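Local atomic coordinates of glutathionyl-hydroquinone reductase PcpF (Sphingobium chlorophenolicum, PDB entry 4FQU), a protein that catalyses the glutathione-dependent reduction of glutathionyl-hydroquinones, halogenated ones included, to the free hydroquinones during breakdown of the pollutant pentachlorophenol. Residues V236-I241 with I276-K282. Sequence-based numbering, arbitrary orientation.
Sequences VRFDAI and INLRHAK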
ATOM      1  N   VAL A 236       1.212   2.119  16.068  1.00 19.92           N
ATOM      2  CA  VAL A 236       0.013   1.300  16.158  1.00 17.99           C
ATOM      3  C   VAL A 236      -0.785   1.347  14.849  1.00 21.44           C
ATOM      4  O   VAL A 236      -1.562   0.435  14.538  1.00 21.16           O
ATOM      5  CB  VAL A 236      -0.829   1.749  17.342  1.00 17.30           C
ATOM      6  CG1 VAL A 236      -1.602   2.969  16.969  1.00 18.80           C
ATOM      7  CG2 VAL A 236      -1.751   0.636  17.819  1.00 18.56           C
ATOM      8  N   ARG A 237      -0.560   2.411  14.091  1.00 17.73           N
ATOM      9  CA  ARG A 237      -1.227   2.638  12.825  1.00 20.14           C
ATOM     10  C   ARG A 237      -0.366   2.190  11.638  1.00 22.48           C
ATOM     11  O   ARG A 237      -0.776   2.275  10.442  1.00 22.18           O
ATOM     12  CB  ARG A 237      -1.501   4.124  12.654  1.00 17.48           C
ATOM     13  CG  ARG A 237      -2.674   4.593  13.343  1.00 13.09           C
ATOM     14  CD  ARG A 237      -2.512   6.006  13.694  1.00 17.77           C
ATOM     15  NE  ARG A 237      -3.692   6.444  14.409  1.00 21.83           N
ATOM     16  CZ  ARG A 237      -3.818   6.418  15.722  1.00 20.71           C
ATOM     17  NH1 ARG A 237      -2.832   6.010  16.501  1.00 17.95           N
ATOM     18  NH2 ARG A 237      -4.947   6.811  16.259  1.00 27.82           N
ATOM     19  N   PHE A 238       0.832   1.717  11.948  1.00 19.86           N
ATOM     20  CA  PHE A 238       1.833   1.605  10.890  1.00 22.89           C
ATOM     21  C   PHE A 238       1.551   0.566   9.828  1.00 25.04           C
ATOM     22  O   PHE A 238       1.292   0.909   8.687  1.00 22.61           O
ATOM     23  CB  PHE A 238       3.178   1.322  11.448  1.00 17.85           C
ATOM     24  CG  PHE A 238       4.230   1.600  10.504  1.00 20.30           C
ATOM     25  CD1 PHE A 238       4.633   0.637   9.611  1.00 24.16           C
ATOM     26  CD2 PHE A 238       4.812   2.846  10.465  1.00 20.13           C
ATOM     27  CE1 PHE A 238       5.635   0.897   8.712  1.00 22.14           C
ATOM     28  CE2 PHE A 238       5.818   3.109   9.588  1.00 20.02           C
ATOM     29  CZ  PHE A 238       6.238   2.135   8.705  1.00 20.87           C
ATOM     30  N   ASP A 239       1.629  -0.703  10.218  1.00 24.21           N
ATOM     31  CA  ASP A 239       1.309  -1.793   9.320  1.00 22.38           C
ATOM     32  C   ASP A 239      -0.107  -1.746   8.773  1.00 23.51           C
ATOM     33  O   ASP A 239      -0.375  -2.287   7.712  1.00 28.39           O
ATOM     34  CB  ASP A 239       1.491  -3.140  10.009  1.00 21.05           C
ATOM     35  CG  ASP A 239       2.919  -3.416  10.375  1.00 26.66           C
ATOM     36  OD1 ASP A 239       3.790  -2.590  10.060  1.00 25.47           O
ATOM     37  OD2 ASP A 239       3.169  -4.481  10.977  1.00 34.44           O
ATOM     38  N   ALA A 240      -1.025  -1.142   9.496  1.00 21.34           N
ATOM     39  CA  ALA A 240      -2.426  -1.320   9.156  1.00 22.30           C
ATOM     40  C   ALA A 240      -2.885  -0.170   8.339  1.00 19.90           C
ATOM     41  O   ALA A 240      -3.932  -0.226   7.751  1.00 16.51           O
ATOM     42  CB  ALA A 240      -3.245  -1.405  10.401  1.00 24.24           C
ATOM     43  N   ILE A 241      -2.084   0.888   8.332  1.00 19.51           N
ATOM     44  CA  ILE A 241      -2.404   2.067   7.556  1.00 20.37           C
ATOM     45  C   ILE A 241      -1.227   2.638   6.795  1.00 22.12           C
ATOM     46  O   ILE A 241      -1.210   2.585   5.571  1.00 20.17           O
ATOM     47  CB  ILE A 241      -2.938   3.130   8.426  1.00 19.45           C
ATOM     48  CG1 ILE A 241      -4.295   2.674   8.921  1.00 18.30           C
ATOM     49  CG2 ILE A 241      -3.027   4.418   7.648  1.00 16.39           C
ATOM     50  CD1 ILE A 241      -4.896   3.650   9.838  1.00 20.15           C
ATOM     51  N   ILE A 276      -7.549   2.785  21.453  1.00 19.37           N
ATOM     52  CA  ILE A 276      -7.217   2.372  20.092  1.00 17.93           C
ATOM     53  C   ILE A 276      -8.468   2.033  19.312  1.00 21.11           C
ATOM     54  O   ILE A 276      -9.337   1.400  19.831  1.00 25.00           O
ATOM     55  CB  ILE A 276      -6.310   1.144  20.067  1.00 14.09           C
ATOM     56  CG1 ILE A 276      -5.026   1.406  20.855  1.00 15.73           C
ATOM     57  CG2 ILE A 276      -6.026   0.766  18.636  1.00 13.19           C
ATOM     58  CD1 ILE A 276      -4.149   0.226  21.021  1.00 16.85           C
ATOM     59  N   ASN A 277      -8.588   2.462  18.069  1.00 22.14           N
ATOM     60  CA  ASN A 277      -9.716   1.991  17.295  1.00 20.38           C
ATOM     61  C   ASN A 277      -9.279   1.991  15.855  1.00 19.90           C
ATOM     62  O   ASN A 277      -9.434   2.960  15.122  1.00 21.41           O
ATOM     63  CB  ASN A 277     -10.986   2.819  17.557  1.00 21.19           C
ATOM     64  CG  ASN A 277     -12.191   2.321  16.751  1.00 28.53           C
ATOM     65  OD1 ASN A 277     -12.035   1.898  15.608  1.00 28.18           O
ATOM     66  ND2 ASN A 277     -13.395   2.375  17.346  1.00 25.27           N
ATOM     67  N   LEU A 278      -8.674   0.889  15.473  1.00 17.69           N
ATOM     68  CA  LEU A 278      -8.054   0.787  14.174  1.00 18.00           C
ATOM     69  C   LEU A 278      -9.078   0.773  13.047  1.00 17.45           C
ATOM     70  O   LEU A 278      -8.796   1.264  11.980  1.00 18.69           O
ATOM     71  CB  LEU A 278      -7.172  -0.451  14.139  1.00 18.90           C
ATOM     72  CG  LEU A 278      -5.668  -0.252  14.005  1.00 17.56           C
ATOM     73  CD1 LEU A 278      -5.200   0.948  14.730  1.00 13.67           C
ATOM     74  CD2 LEU A 278      -4.895  -1.497  14.428  1.00 14.81           C
ATOM     75  N   ARG A 279     -10.270   0.240  13.271  1.00 17.01           N
ATOM     76  CA  ARG A 279     -11.306   0.294  12.248  1.00 15.53           C
ATOM     77  C   ARG A 279     -11.467   1.747  11.858  1.00 19.81           C
ATOM     78  O   ARG A 279     -11.368   2.110  10.687  1.00 21.59           O
ATOM     79  CB  ARG A 279     -12.624  -0.254  12.774  1.00 15.08           C
ATOM     80  CG  ARG A 279     -13.626  -0.563  11.723  1.00 15.55           C
ATOM     81  CD  ARG A 279     -14.947  -1.166  12.231  1.00 23.78           C
ATOM     82  NE  ARG A 279     -14.765  -2.290  13.145  1.00 26.92           N
ATOM     83  CZ  ARG A 279     -15.728  -2.865  13.866  1.00 24.33           C
ATOM     84  NH1 ARG A 279     -16.975  -2.442  13.792  1.00 20.06           N
ATOM     85  NH2 ARG A 279     -15.429  -3.871  14.674  1.00 26.24           N
ATOM     86  N   HIS A 280     -11.693   2.589  12.854  1.00 18.27           N
ATOM     87  CA  HIS A 280     -11.883   4.002  12.636  1.00 16.40           C
ATOM     88  C   HIS A 280     -10.713   4.668  11.946  1.00 19.31           C
ATOM     89  O   HIS A 280     -10.892   5.340  10.953  1.00 21.80           O
ATOM     90  CB  HIS A 280     -12.103   4.656  13.973  1.00 20.23           C
ATOM     91  CG  HIS A 280     -12.588   6.073  13.910  1.00 22.56           C
ATOM     92  ND1 HIS A 280     -13.908   6.421  14.139  1.00 16.84           N
ATOM     93  CD2 HIS A 280     -11.915   7.235  13.705  1.00 20.38           C
ATOM     94  CE1 HIS A 280     -14.021   7.738  14.062  1.00 22.63           C
ATOM     95  NE2 HIS A 280     -12.830   8.253  13.804  1.00 23.78           N
ATOM     96  N   ALA A 281      -9.505   4.501  12.455  1.00 17.76           N
ATOM     97  CA  ALA A 281      -8.364   5.107  11.766  1.00 18.00           C
ATOM     98  C   ALA A 281      -8.285   4.663  10.300  1.00 17.75           C
ATOM     99  O   ALA A 281      -8.288   5.481   9.376  1.00 16.33           O
ATOM    100  CB  ALA A 281      -7.075   4.799  12.483  1.00 14.67           C
ATOM    101  N   LYS A 282      -8.236   3.354  10.100  1.00 15.69           N
ATOM    102  CA  LYS A 282      -8.233   2.768   8.764  1.00 15.82           C
ATOM    103  C   LYS A 282      -9.262   3.532   7.888  1.00 18.49           C
ATOM    104  O   LYS A 282      -8.923   4.056   6.830  1.00 18.81           O
ATOM    105  CB  LYS A 282      -8.553   1.267   8.838  1.00 14.15           C
ATOM    106  CG  LYS A 282      -7.513   0.248   8.419  1.00  9.97           C
ATOM    107  CD  LYS A 282      -8.213  -0.952   7.753  1.00 13.77           C
ATOM    108  CE  LYS A 282      -7.336  -2.183   7.600  1.00 24.96           C
ATOM    109  NZ  LYS A 282      -6.884  -2.906   8.875  1.00 31.08           N
TER
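Ile241 carries CG1 anti to its own carbonyl carbon (chi1 -68°) and extends the chain from there, which sends CD1 across to the backbone of Ala281 and Lys282. Ile241 CD1 lies 3.6 Å from Ala281 CB, while Ile241 CG1 passes the CA and CG of Lys282. Val236 turns CG2 anti to the backbone N, and this branch meets Ile276 CD1 at 4.0 Å, the two side chains slanting past one another. Between these ends Leu278 fills the middle: its CD1 comes to 3.7 Å from the carbonyl O of Val236, and CD2 faces Ala240 CB more loosely. Lys282 lays its CG 3.7 Å from Ala240 O, a contact of its aliphatic part. Cutting Ile241 back to an alanine removes CG1 and CD1, which is likely to leave a gap against Ala281 and the Lys282 backbone. At the start of helix 278-287, Asn277 is the N-cap, its OD1 accepting from His280 N at 2.9 Å. Arg237 brushes Ala281 CB, but its guanidinium is held by Phe51 O, Ala52 O and His57 ND1, which link helix 226-245 to the segment around Cys53, probably the nucleophile; Pro233 O adds a bond within the helix. In this all-helical C-terminal domain of a GST fold, the axes of 236-241 and 278-282, turns of helices 226-245 and 278-287, approach to 10.4 Å and cross at -60°, while helix 54-65 of the thioredoxin-like domain abuts the same region, touching Arg237 through Pro54 and Ile276 through His57.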